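Local coordinates for protein serine-threonine phosphatase 2C (Toxoplasma gondii, PDB 2I44) that binds calcium ions and probably removes phosphate groups from phosphorylated serine and threonine residues of other proteins, at residues A[23-28]-A[315-320]; A[77-82]-A[110-115]; A[180-185]-A[205-210]. All blocks are in the same frame, centred on the assembly; numbering follows the deposited sequence.

Interaction 1: residues A[23-28]-A[315-320]; sequences DAAIFT and AMTVFF
Asp23 and Phe319 form the first of three antiparallel hydrogen-bonded pairs: Asp23 N gives its hydrogen to Phe319 O, and Phe319 N returns one to Asp23 O at 2.9 Å and nearly straight (171°). The acid suits this partly exposed end of the contact, where its carboxylate makes salt bridges to Lys321, just past the partner strand, and to Arg285. Ala24 follows in a non-hydrogen-bonded pair with Val318. Here the strands touch through a CA-H...O contact from Ala24 CA to Thr317 O, 3.2 Å, and the small methyl of Ala24 packs on Leu42 of strand 38-43. Ala25 turns to the other face and exchanges two backbone bonds with Thr317, the one from Thr317 N to Ala25 O measuring 2.9 Å. With Thr317 OG1 set between the backbone N and the carbonyl carbon (chi1 49°), the hydroxyl oxygen lies 3.3 Å from Ala25 CB. These strands, one from each end of the chain, are neighbours in one of the two antiparallel sheets of the PP2C beta sandwich. Ala24, Ile26, Met316 and Val318 look inward, toward strands 38-43 and 53-62 of the opposite sheet, whereas Thr317, Phe319 and Phe27 meet helix 291-305. Ile26 and the selenomethionine Met316 lie side by side, pointing the same way into the sandwich. Ile26 CG1 is 3.7 Å from Met316 CG; farther out, Ile26 CD1 and Met316 CE come to 3.3 Å, closer than usual van der Waals contact, which leaves the exact placing of those methyls doubtful. Phe27 closes the ladder with Ala315: Phe27 N bonds to Ala315 O at 3.0 Å, and Ala315 N to Phe27 O at 2.9 Å, while the ring of Phe27 leads away from Ala315 to Val296.

Interaction 2: residues A[77-82]-A[110-115]; sequences PQLISS and DQAVDD
Ser82 OG stands anti to its backbone N (chi1 167°) and Asp115 CG anti to its carbonyl carbon (chi1 -76°), and between them these torsions carry the hydroxyl up to the carboxylate. The contact is helix packing in the PP2C fold: the C-terminal end of helix 66-80, and the turn that leads out of it, lie against the long helix 98-130, and both helices cover a sandwich sheet, Leu79 and Val113 touching Val144 of strand 137-146. Ser82 OG donates to Asp115 OD2 over 3.2 Å, meeting that oxygen on its anti side, 18° out of the carboxylate plane. Serine suits the place because the same oxygen, as N-cap of helix 83-92, also receives the backbone N-H of Trp85. One hydroxyl therefore ties a helix start to the flank of another helix, and its polar atom, though buried, has partners for both roles. Beside this bond Leu79 CD1 packs on Ala112, 4.1 Å from its CB and 3.8 Å from its O, and the leucine also touches Met116 of the same long helix. Alanine fits at 112, since a methyl lets the backbones close to a CA-CA distance of 6.1 Å between Ser82 and Ala112, with Ala84 also packed on it. The second carboxylate oxygen is occupied from its own helix: Gln111 NE2 reaches Asp115 OD1 at 2.8 Å, arriving from above the carboxylate plane, while OD1 itself lies in the plane of the glutamine amide.

Interaction 3: residues A[180-185]-A[205-210]; sequences KPDMPH and NKPFIR
Asn205 O and Asp182 OD2 are joined by one water, which donates to both, at 2.6 Å from Asp182 OD2 and 3.0 Å from Asn205 O. Next along the chain, Lys206 O accepts a hydrogen bond from Gln228 NE2. Pro207 then supplies much of the contact. Its ring crosses the Asp182 side chain at about a right angle, with Pro207 CG 3.4 Å from Asp182 CG; a chi1 of 49°, with CG between the backbone N and the carbonyl carbon, brings that carboxyl carbon up to the ring. Pro207 O in turn lies 3.3 Å from Pro181 CG, and the two proline rings approach to 4.0 Å between Pro181 CG and Pro207 CG. Pro181 takes the second position of a type I beta turn from Lys180 to Met183, where its restricted phi (-58°) fits. This turn leads into helix 184-192 and faces a small hairpin of strands 196-198 and 208-210, a region that probably corresponds to the flap beside the metal centre of PP2C enzymes. On the hairpin Phe208 CB is directed away from the turn, and the Phe208 side chain is about 11 Å from that of calcium-binding Asp266. Ile209 CB lies 4.4 Å from Pro181 CB, and both residues also pack on Ile190.

Overall arrangement
Interaction 1 belongs to the sandwich core, interaction 2 to the helical layer outside the other sheet, and interaction 3 to a partly buried region at the end that carries the calcium ions. They share no strand or helix, and their nearest atoms are at least about 13 Å apart. Chemistry follows place: 23-28 and 315-320 rely on a regular backbone ladder, 77-82 and 110-115 on a hydroxyl-carboxylate bond over apolar packing, and 180-185 and 205-210 on proline rings and a bridging water. Interactions 1 and 3 lie on opposite sides of the chain's centre, 31 Å apart between centres. Interaction 1 joins distant chain ends, whereas the other two close short excursions between them.

Interaction 1: residues A[23-28]-A[315-320]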
ATOM      1  N   ASP A  23      17.780   3.469  -4.729  1.00 22.85           N
ATOM      2  CA  ASP A  23      18.278   3.364  -3.364  1.00 22.87           C
ATOM      3  C   ASP A  23      17.018   3.316  -2.507  1.00 23.33           C
ATOM      4  O   ASP A  23      16.035   4.005  -2.796  1.00 22.69           O
ATOM      5  CB  ASP A  23      19.129   4.577  -2.988  1.00 26.57           C
ATOM      6  CG  ASP A  23      20.310   4.766  -3.917  1.00 30.66           C
ATOM      7  OD1 ASP A  23      20.870   3.745  -4.373  1.00 30.24           O
ATOM      8  OD2 ASP A  23      20.681   5.931  -4.187  1.00 34.21           O
ATOM      9  N   ALA A  24      17.026   2.493  -1.468  1.00 21.95           N
ATOM     10  CA  ALA A  24      15.845   2.383  -0.636  1.00 20.81           C
ATOM     11  C   ALA A  24      16.138   2.397   0.845  1.00 21.19           C
ATOM     12  O   ALA A  24      17.236   2.059   1.288  1.00 22.28           O
ATOM     13  CB  ALA A  24      15.076   1.122  -1.000  1.00 22.51           C
ATOM     14  N   ALA A  25      15.128   2.797   1.606  1.00 19.18           N
ATOM     15  CA  ALA A  25      15.220   2.861   3.053  1.00 19.06           C
ATOM     16  C   ALA A  25      13.828   2.576   3.591  1.00 19.37           C
ATOM     17  O   ALA A  25      12.832   2.926   2.958  1.00 18.50           O
ATOM     18  CB  ALA A  25      15.680   4.240   3.494  1.00 19.10           C
ATOM     19  N   ILE A  26      13.756   1.927   4.746  1.00 16.48           N
ATOM     20  CA  ILE A  26      12.467   1.615   5.345  1.00 17.07           C
ATOM     21  C   ILE A  26      12.588   1.794   6.842  1.00 18.07           C
ATOM     22  O   ILE A  26      13.519   1.278   7.453  1.00 19.60           O
ATOM     23  CB  ILE A  26      12.044   0.149   5.079  1.00 15.26           C
ATOM     24  CG1 ILE A  26      12.192  -0.190   3.594  1.00 16.61           C
ATOM     25  CG2 ILE A  26      10.596  -0.062   5.509  1.00 13.80           C
ATOM     26  CD1 ILE A  26      11.965  -1.660   3.291  1.00 16.63           C
ATOM     27  N   PHE A  27      11.647   2.521   7.433  1.00 18.89           N
ATOM     28  CA  PHE A  27      11.652   2.742   8.871  1.00 18.41           C
ATOM     29  C   PHE A  27      10.224   2.691   9.391  1.00 18.39           C
ATOM     30  O   PHE A  27       9.297   3.148   8.728  1.00 15.75           O
ATOM     31  CB  PHE A  27      12.264   4.101   9.213  1.00 21.82           C
ATOM     32  CG  PHE A  27      12.616   4.252  10.669  1.00 24.11           C
ATOM     33  CD1 PHE A  27      13.805   3.720  11.167  1.00 25.72           C
ATOM     34  CD2 PHE A  27      11.748   4.891  11.549  1.00 24.77           C
ATOM     35  CE1 PHE A  27      14.127   3.824  12.526  1.00 25.73           C
ATOM     36  CE2 PHE A  27      12.060   5.002  12.912  1.00 26.12           C
ATOM     37  CZ  PHE A  27      13.251   4.466  13.398  1.00 26.73           C
ATOM     38  N   THR A  28      10.051   2.132  10.581  1.00 19.14           N
ATOM     39  CA  THR A  28       8.733   2.027  11.182  1.00 19.27           C
ATOM     40  C   THR A  28       8.814   2.329  12.673  1.00 20.77           C
ATOM     41  O   THR A  28       9.876   2.230  13.280  1.00 19.56           O
ATOM     42  CB  THR A  28       8.144   0.606  10.983  1.00 19.86           C
ATOM     43  OG1 THR A  28       6.785   0.584  11.434  1.00 19.85           O
ATOM     44  CG2 THR A  28       8.959  -0.435  11.766  1.00 17.20           C
ATOM     45  N   ALA A 315       7.343   4.255   6.816  1.00 15.70           N
ATOM     46  CA  ALA A 315       7.720   4.954   5.601  1.00 16.15           C
ATOM     47  C   ALA A 315       8.786   4.161   4.847  1.00 16.21           C
ATOM     48  O   ALA A 315       9.724   3.637   5.439  1.00 15.86           O
ATOM     49  CB  ALA A 315       8.236   6.349   5.936  1.00 14.21           C
HETATM   50  N   MSE A 316       8.608   4.057   3.537  1.00 17.01           N
HETATM   51  CA  MSE A 316       9.543   3.353   2.676  1.00 19.63           C
HETATM   52  C   MSE A 316       9.878   4.365   1.589  1.00 19.02           C
HETATM   53  O   MSE A 316       8.994   4.807   0.860  1.00 19.12           O
HETATM   54  CB  MSE A 316       8.873   2.110   2.062  1.00 20.94           C
HETATM   55  CG  MSE A 316       9.782   1.261   1.167  1.00 25.03           C
HETATM   56 SE   MSE A 316       8.867  -0.273   0.362  1.00 36.08          SE
HETATM   57  CE  MSE A 316       8.975  -1.486   1.858  1.00 25.35           C
ATOM     58  N   THR A 317      11.148   4.750   1.503  1.00 19.20           N
ATOM     59  CA  THR A 317      11.592   5.718   0.509  1.00 19.37           C
ATOM     60  C   THR A 317      12.389   5.059  -0.612  1.00 19.88           C
ATOM     61  O   THR A 317      13.274   4.247  -0.361  1.00 19.44           O
ATOM     62  CB  THR A 317      12.460   6.823   1.161  1.00 21.51           C
ATOM     63  OG1 THR A 317      13.477   6.227   1.978  1.00 19.35           O
ATOM     64  CG2 THR A 317      11.600   7.739   2.021  1.00 20.66           C
ATOM     65  N   VAL A 318      12.066   5.417  -1.850  1.00 19.44           N
ATOM     66  CA  VAL A 318      12.745   4.859  -3.011  1.00 21.11           C
ATOM     67  C   VAL A 318      13.241   5.993  -3.908  1.00 22.35           C
ATOM     68  O   VAL A 318      12.451   6.785  -4.413  1.00 21.71           O
ATOM     69  CB  VAL A 318      11.790   3.953  -3.828  1.00 20.97           C
ATOM     70  CG1 VAL A 318      12.530   3.342  -5.009  1.00 21.61           C
ATOM     71  CG2 VAL A 318      11.209   2.863  -2.930  1.00 20.08           C
ATOM     72  N   PHE A 319      14.553   6.073  -4.095  1.00 23.47           N
ATOM     73  CA  PHE A 319      15.131   7.116  -4.938  1.00 24.09           C
ATOM     74  C   PHE A 319      15.610   6.489  -6.239  1.00 25.64           C
ATOM     75  O   PHE A 319      16.500   5.639  -6.240  1.00 25.76           O
ATOM     76  CB  PHE A 319      16.302   7.797  -4.218  1.00 24.06           C
ATOM     77  CG  PHE A 319      15.894   8.579  -2.996  1.00 23.91           C
ATOM     78  CD1 PHE A 319      15.581   9.933  -3.090  1.00 23.83           C
ATOM     79  CD2 PHE A 319      15.802   7.953  -1.756  1.00 23.80           C
ATOM     80  CE1 PHE A 319      15.182  10.652  -1.968  1.00 25.90           C
ATOM     81  CE2 PHE A 319      15.403   8.665  -0.624  1.00 26.16           C
ATOM     82  CZ  PHE A 319      15.093  10.015  -0.729  1.00 26.50           C
ATOM     83  N   PHE A 320      15.006   6.908  -7.343  1.00 25.04           N
ATOM     84  CA  PHE A 320      15.352   6.387  -8.651  1.00 27.28           C
ATOM     85  C   PHE A 320      16.745   6.840  -9.080  1.00 29.55           C
ATOM     86  O   PHE A 320      17.273   7.830  -8.577  1.00 29.53           O
ATOM     87  CB  PHE A 320      14.312   6.853  -9.670  1.00 25.69           C
ATOM     88  CG  PHE A 320      12.908   6.428  -9.337  1.00 26.21           C
ATOM     89  CD1 PHE A 320      12.544   5.082  -9.379  1.00 24.36           C
ATOM     90  CD2 PHE A 320      11.955   7.370  -8.960  1.00 25.49           C
ATOM     91  CE1 PHE A 320      11.249   4.680  -9.051  1.00 25.78           C
ATOM     92  CE2 PHE A 320      10.654   6.978  -8.629  1.00 25.45           C
ATOM     93  CZ  PHE A 320      10.302   5.627  -8.675  1.00 25.16           C
TER

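Interaction 2: residues A[77-82]-A[110-115]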
ATOM      1  N   PRO A  77       4.627 -13.929  -3.891  1.00 19.49           N
ATOM      2  CA  PRO A  77       4.353 -15.253  -4.464  1.00 20.52           C
ATOM      3  C   PRO A  77       3.142 -15.233  -5.404  1.00 21.63           C
ATOM      4  O   PRO A  77       3.187 -15.794  -6.502  1.00 23.00           O
ATOM      5  CB  PRO A  77       4.123 -16.119  -3.230  1.00 20.24           C
ATOM      6  CG  PRO A  77       5.032 -15.481  -2.218  1.00 22.38           C
ATOM      7  CD  PRO A  77       4.749 -14.012  -2.425  1.00 19.01           C
ATOM      8  N   GLN A  78       2.065 -14.579  -4.984  1.00 21.04           N
ATOM      9  CA  GLN A  78       0.873 -14.503  -5.818  1.00 22.65           C
ATOM     10  C   GLN A  78       1.139 -13.710  -7.096  1.00 25.32           C
ATOM     11  O   GLN A  78       0.640 -14.053  -8.168  1.00 26.39           O
ATOM     12  CB  GLN A  78      -0.281 -13.854  -5.047  1.00 21.41           C
ATOM     13  CG  GLN A  78      -0.934 -14.748  -4.001  1.00 20.81           C
ATOM     14  CD  GLN A  78      -1.622 -15.967  -4.608  1.00 21.25           C
ATOM     15  OE1 GLN A  78      -1.853 -16.032  -5.815  1.00 21.92           O
ATOM     16  NE2 GLN A  78      -1.968 -16.932  -3.764  1.00 21.50           N
ATOM     17  N   LEU A  79       1.927 -12.645  -6.980  1.00 25.05           N
ATOM     18  CA  LEU A  79       2.241 -11.815  -8.136  1.00 25.80           C
ATOM     19  C   LEU A  79       2.922 -12.613  -9.239  1.00 26.06           C
ATOM     20  O   LEU A  79       2.445 -12.651 -10.371  1.00 28.06           O
ATOM     21  CB  LEU A  79       3.152 -10.649  -7.731  1.00 25.52           C
ATOM     22  CG  LEU A  79       3.727  -9.826  -8.888  1.00 26.49           C
ATOM     23  CD1 LEU A  79       2.594  -9.139  -9.640  1.00 27.83           C
ATOM     24  CD2 LEU A  79       4.703  -8.792  -8.352  1.00 28.61           C
ATOM     25  N   ILE A  80       4.030 -13.262  -8.903  1.00 25.87           N
ATOM     26  CA  ILE A  80       4.774 -14.015  -9.894  1.00 27.68           C
ATOM     27  C   ILE A  80       4.122 -15.327 -10.344  1.00 28.07           C
ATOM     28  O   ILE A  80       4.565 -15.930 -11.317  1.00 28.95           O
ATOM     29  CB  ILE A  80       6.224 -14.273  -9.414  1.00 28.19           C
ATOM     30  CG1 ILE A  80       6.228 -15.169  -8.182  1.00 28.13           C
ATOM     31  CG2 ILE A  80       6.901 -12.940  -9.088  1.00 26.74           C
ATOM     32  CD1 ILE A  80       7.618 -15.388  -7.610  1.00 28.30           C
ATOM     33  N   SER A  81       3.079 -15.768  -9.647  1.00 27.41           N
ATOM     34  CA  SER A  81       2.381 -16.989 -10.033  1.00 28.48           C
ATOM     35  C   SER A  81       1.330 -16.622 -11.069  1.00 29.55           C
ATOM     36  O   SER A  81       0.678 -17.484 -11.651  1.00 28.64           O
ATOM     37  CB  SER A  81       1.696 -17.628  -8.826  1.00 30.70           C
ATOM     38  OG  SER A  81       2.646 -18.035  -7.858  1.00 32.59           O
ATOM     39  N   SER A  82       1.170 -15.322 -11.288  1.00 31.47           N
ATOM     40  CA  SER A  82       0.193 -14.816 -12.243  1.00 32.39           C
ATOM     41  C   SER A  82       0.535 -15.132 -13.698  1.00 33.95           C
ATOM     42  O   SER A  82       1.633 -14.835 -14.168  1.00 33.66           O
ATOM     43  CB  SER A  82       0.062 -13.306 -12.093  1.00 32.49           C
ATOM     44  OG  SER A  82      -0.636 -12.737 -13.186  1.00 33.91           O
ATOM     45  N   ASP A 110      -0.468  -4.088 -15.339  1.00 21.33           N
ATOM     46  CA  ASP A 110      -1.741  -3.731 -14.730  1.00 21.44           C
ATOM     47  C   ASP A 110      -2.476  -5.012 -14.357  1.00 21.80           C
ATOM     48  O   ASP A 110      -2.864  -5.217 -13.201  1.00 19.05           O
ATOM     49  CB  ASP A 110      -2.581  -2.901 -15.720  1.00 24.85           C
ATOM     50  CG  ASP A 110      -4.002  -2.638 -15.225  1.00 28.56           C
ATOM     51  OD1 ASP A 110      -4.773  -3.607 -15.062  1.00 33.16           O
ATOM     52  OD2 ASP A 110      -4.357  -1.459 -15.010  1.00 30.66           O
ATOM     53  N   GLN A 111      -2.649  -5.881 -15.345  1.00 20.09           N
ATOM     54  CA  GLN A 111      -3.342  -7.146 -15.143  1.00 20.30           C
ATOM     55  C   GLN A 111      -2.696  -8.025 -14.072  1.00 18.71           C
ATOM     56  O   GLN A 111      -3.391  -8.670 -13.286  1.00 19.35           O
ATOM     57  CB  GLN A 111      -3.407  -7.917 -16.467  1.00 21.35           C
ATOM     58  CG  GLN A 111      -4.157  -9.230 -16.382  1.00 22.67           C
ATOM     59  CD  GLN A 111      -5.617  -9.037 -16.028  1.00 24.66           C
ATOM     60  OE1 GLN A 111      -6.345  -8.316 -16.717  1.00 28.78           O
ATOM     61  NE2 GLN A 111      -6.057  -9.679 -14.951  1.00 24.49           N
ATOM     62  N   ALA A 112      -1.368  -8.059 -14.038  1.00 19.35           N
ATOM     63  CA  ALA A 112      -0.671  -8.876 -13.048  1.00 17.68           C
ATOM     64  C   ALA A 112      -0.916  -8.361 -11.628  1.00 17.34           C
ATOM     65  O   ALA A 112      -1.108  -9.142 -10.697  1.00 16.62           O
ATOM     66  CB  ALA A 112       0.832  -8.898 -13.344  1.00 19.61           C
ATOM     67  N   VAL A 113      -0.890  -7.045 -11.462  1.00 15.40           N
ATOM     68  CA  VAL A 113      -1.111  -6.453 -10.146  1.00 16.22           C
ATOM     69  C   VAL A 113      -2.546  -6.744  -9.730  1.00 15.58           C
ATOM     70  O   VAL A 113      -2.819  -7.050  -8.575  1.00 16.07           O
ATOM     71  CB  VAL A 113      -0.852  -4.929 -10.174  1.00 15.48           C
ATOM     72  CG1 VAL A 113      -1.272  -4.285  -8.855  1.00 13.16           C
ATOM     73  CG2 VAL A 113       0.628  -4.674 -10.419  1.00 16.31           C
ATOM     74  N   ASP A 114      -3.459  -6.673 -10.689  1.00 16.95           N
ATOM     75  CA  ASP A 114      -4.855  -6.946 -10.400  1.00 19.65           C
ATOM     76  C   ASP A 114      -5.001  -8.385  -9.910  1.00 17.86           C
ATOM     77  O   ASP A 114      -5.692  -8.648  -8.921  1.00 15.48           O
ATOM     78  CB  ASP A 114      -5.715  -6.735 -11.647  1.00 20.59           C
ATOM     79  CG  ASP A 114      -7.184  -6.587 -11.308  1.00 25.70           C
ATOM     80  OD1 ASP A 114      -7.552  -5.528 -10.763  1.00 26.81           O
ATOM     81  OD2 ASP A 114      -7.966  -7.527 -11.566  1.00 25.36           O
ATOM     82  N   ASP A 115      -4.350  -9.312 -10.610  1.00 18.14           N
ATOM     83  CA  ASP A 115      -4.396 -10.728 -10.247  1.00 18.01           C
ATOM     84  C   ASP A 115      -3.802 -10.941  -8.862  1.00 16.93           C
ATOM     85  O   ASP A 115      -4.322 -11.721  -8.066  1.00 15.36           O
ATOM     86  CB  ASP A 115      -3.610 -11.566 -11.255  1.00 21.23           C
ATOM     87  CG  ASP A 115      -4.356 -11.760 -12.555  1.00 24.68           C
ATOM     88  OD1 ASP A 115      -5.483 -11.238 -12.674  1.00 26.79           O
ATOM     89  OD2 ASP A 115      -3.815 -12.436 -13.461  1.00 29.02           O
TER

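Interaction 3: residues A[180-185]-A[205-210]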
ATOM      1  N   LYS A 180     -12.649   5.648   0.406  1.00 15.92           N
ATOM      2  CA  LYS A 180     -13.459   6.056   1.542  1.00 18.40           C
ATOM      3  C   LYS A 180     -14.918   5.644   1.325  1.00 18.88           C
ATOM      4  O   LYS A 180     -15.451   5.759   0.224  1.00 18.18           O
ATOM      5  CB  LYS A 180     -13.344   7.576   1.727  1.00 22.08           C
ATOM      6  CG  LYS A 180     -11.925   8.061   2.073  1.00 25.63           C
ATOM      7  CD  LYS A 180     -11.427   7.431   3.381  1.00 30.92           C
ATOM      8  CE  LYS A 180     -10.065   8.000   3.826  1.00 32.76           C
ATOM      9  NZ  LYS A 180      -9.600   7.440   5.138  1.00 33.84           N
ATOM     10  N   PRO A 181     -15.573   5.148   2.380  1.00 19.08           N
ATOM     11  CA  PRO A 181     -16.969   4.710   2.310  1.00 20.19           C
ATOM     12  C   PRO A 181     -17.971   5.767   1.850  1.00 18.94           C
ATOM     13  O   PRO A 181     -19.035   5.429   1.325  1.00 18.29           O
ATOM     14  CB  PRO A 181     -17.243   4.205   3.728  1.00 19.93           C
ATOM     15  CG  PRO A 181     -16.309   4.992   4.565  1.00 21.63           C
ATOM     16  CD  PRO A 181     -15.048   4.995   3.748  1.00 20.45           C
ATOM     17  N   ASP A 182     -17.652   7.042   2.043  1.00 17.67           N
ATOM     18  CA  ASP A 182     -18.579   8.078   1.606  1.00 18.47           C
ATOM     19  C   ASP A 182     -18.400   8.520   0.152  1.00 17.81           C
ATOM     20  O   ASP A 182     -19.197   9.310  -0.352  1.00 18.04           O
ATOM     21  CB  ASP A 182     -18.566   9.291   2.557  1.00 20.56           C
ATOM     22  CG  ASP A 182     -17.176   9.790   2.872  1.00 23.48           C
ATOM     23  OD1 ASP A 182     -16.196   9.070   2.589  1.00 26.07           O
ATOM     24  OD2 ASP A 182     -17.070  10.906   3.434  1.00 23.93           O
HETATM   25  N   MSE A 183     -17.375   8.014  -0.531  1.00 16.08           N
HETATM   26  CA  MSE A 183     -17.210   8.352  -1.948  1.00 17.55           C
HETATM   27  C   MSE A 183     -18.469   7.738  -2.569  1.00 17.10           C
HETATM   28  O   MSE A 183     -18.747   6.557  -2.365  1.00 16.29           O
HETATM   29  CB  MSE A 183     -15.960   7.694  -2.545  1.00 22.20           C
HETATM   30  CG  MSE A 183     -14.653   8.469  -2.336  1.00 30.64           C
HETATM   31 SE   MSE A 183     -14.611  10.244  -3.173  1.00 54.63          SE
HETATM   32  CE  MSE A 183     -15.553   9.853  -4.782  1.00 27.68           C
ATOM     33  N   PRO A 184     -19.248   8.535  -3.317  1.00 15.32           N
ATOM     34  CA  PRO A 184     -20.488   8.097  -3.964  1.00 15.47           C
ATOM     35  C   PRO A 184     -20.557   6.655  -4.468  1.00 16.75           C
ATOM     36  O   PRO A 184     -21.420   5.894  -4.035  1.00 17.45           O
ATOM     37  CB  PRO A 184     -20.670   9.126  -5.079  1.00 13.96           C
ATOM     38  CG  PRO A 184     -20.180  10.382  -4.424  1.00 14.38           C
ATOM     39  CD  PRO A 184     -18.896   9.903  -3.747  1.00 16.90           C
ATOM     40  N   HIS A 185     -19.666   6.262  -5.369  1.00 17.41           N
ATOM     41  CA  HIS A 185     -19.735   4.898  -5.866  1.00 17.54           C
ATOM     42  C   HIS A 185     -19.346   3.826  -4.843  1.00 17.26           C
ATOM     43  O   HIS A 185     -19.806   2.694  -4.944  1.00 16.32           O
ATOM     44  CB  HIS A 185     -18.935   4.762  -7.167  1.00 21.48           C
ATOM     45  CG  HIS A 185     -19.609   5.400  -8.350  1.00 24.60           C
ATOM     46  ND1 HIS A 185     -19.171   5.222  -9.645  1.00 28.05           N
ATOM     47  CD2 HIS A 185     -20.674   6.234  -8.427  1.00 24.87           C
ATOM     48  CE1 HIS A 185     -19.937   5.919 -10.467  1.00 27.79           C
ATOM     49  NE2 HIS A 185     -20.857   6.543  -9.753  1.00 25.38           N
ATOM     50  N   ASN A 205     -17.106  13.503   9.270  1.00 17.36           N
ATOM     51  CA  ASN A 205     -16.090  13.472   8.229  1.00 20.00           C
ATOM     52  C   ASN A 205     -15.356  12.144   8.056  1.00 20.62           C
ATOM     53  O   ASN A 205     -14.655  11.953   7.062  1.00 20.68           O
ATOM     54  CB  ASN A 205     -15.084  14.597   8.476  1.00 23.93           C
ATOM     55  CG  ASN A 205     -15.680  15.967   8.223  1.00 27.82           C
ATOM     56  OD1 ASN A 205     -15.450  16.909   8.985  1.00 32.51           O
ATOM     57  ND2 ASN A 205     -16.448  16.089   7.142  1.00 27.52           N
ATOM     58  N   LYS A 206     -15.503  11.229   9.008  1.00 19.36           N
ATOM     59  CA  LYS A 206     -14.843   9.929   8.894  1.00 20.44           C
ATOM     60  C   LYS A 206     -15.838   8.785   9.055  1.00 17.47           C
ATOM     61  O   LYS A 206     -15.784   8.032  10.029  1.00 16.35           O
ATOM     62  CB  LYS A 206     -13.729   9.786   9.936  1.00 24.15           C
ATOM     63  CG  LYS A 206     -12.566  10.747   9.760  1.00 31.06           C
ATOM     64  CD  LYS A 206     -11.385  10.330  10.633  1.00 35.43           C
ATOM     65  CE  LYS A 206     -10.314  11.411  10.698  1.00 38.07           C
ATOM     66  NZ  LYS A 206     -10.860  12.647  11.327  1.00 40.07           N
ATOM     67  N   PRO A 207     -16.770   8.648   8.099  1.00 16.72           N
ATOM     68  CA  PRO A 207     -17.775   7.583   8.151  1.00 14.96           C
ATOM     69  C   PRO A 207     -17.172   6.174   8.135  1.00 14.19           C
ATOM     70  O   PRO A 207     -16.020   5.970   7.732  1.00  9.69           O
ATOM     71  CB  PRO A 207     -18.646   7.872   6.929  1.00 14.38           C
ATOM     72  CG  PRO A 207     -17.670   8.520   5.973  1.00 16.13           C
ATOM     73  CD  PRO A 207     -16.921   9.455   6.876  1.00 14.83           C
ATOM     74  N   PHE A 208     -17.969   5.209   8.579  1.00 14.02           N
ATOM     75  CA  PHE A 208     -17.552   3.813   8.661  1.00 14.36           C
ATOM     76  C   PHE A 208     -18.366   2.927   7.732  1.00 14.10           C
ATOM     77  O   PHE A 208     -19.514   3.242   7.424  1.00 12.41           O
ATOM     78  CB  PHE A 208     -17.772   3.273  10.081  1.00 17.90           C
ATOM     79  CG  PHE A 208     -16.986   3.981  11.151  1.00 21.84           C
ATOM     80  CD1 PHE A 208     -15.731   3.512  11.535  1.00 21.74           C
ATOM     81  CD2 PHE A 208     -17.509   5.103  11.794  1.00 22.59           C
ATOM     82  CE1 PHE A 208     -15.009   4.151  12.549  1.00 22.61           C
ATOM     83  CE2 PHE A 208     -16.796   5.747  12.803  1.00 23.00           C
ATOM     84  CZ  PHE A 208     -15.543   5.270  13.181  1.00 22.74           C
ATOM     85  N   ILE A 209     -17.761   1.830   7.277  1.00 13.04           N
ATOM     86  CA  ILE A 209     -18.487   0.858   6.479  1.00 12.55           C
ATOM     87  C   ILE A 209     -18.930  -0.126   7.550  1.00 13.81           C
ATOM     88  O   ILE A 209     -18.114  -0.606   8.336  1.00 16.27           O
ATOM     89  CB  ILE A 209     -17.606   0.116   5.427  1.00 13.60           C
ATOM     90  CG1 ILE A 209     -18.396  -1.086   4.871  1.00 13.13           C
ATOM     91  CG2 ILE A 209     -16.281  -0.327   6.035  1.00 10.90           C
ATOM     92  CD1 ILE A 209     -17.780  -1.751   3.615  1.00 12.30           C
ATOM     93  N   ARG A 210     -20.222  -0.407   7.604  1.00 14.20           N
ATOM     94  CA  ARG A 210     -20.756  -1.316   8.604  1.00 15.94           C
ATOM     95  C   ARG A 210     -21.503  -2.474   7.957  1.00 17.01           C
ATOM     96  O   ARG A 210     -22.313  -2.268   7.053  1.00 17.35           O
ATOM     97  CB  ARG A 210     -21.688  -0.543   9.539  1.00 15.91           C
ATOM     98  CG  ARG A 210     -22.406  -1.404  10.551  1.00 19.20           C
ATOM     99  CD  ARG A 210     -23.313  -0.570  11.439  1.00 19.87           C
ATOM    100  NE  ARG A 210     -22.571   0.347  12.301  1.00 19.21           N
ATOM    101  CZ  ARG A 210     -23.138   1.153  13.193  1.00 20.20           C
ATOM    102  NH1 ARG A 210     -24.455   1.157  13.338  1.00 15.38           N
ATOM    103  NH2 ARG A 210     -22.389   1.954  13.942  1.00 21.99           N
TER
HETATM  104  O   HOH W   1     -15.066  12.398   4.135  1.00 28.90           O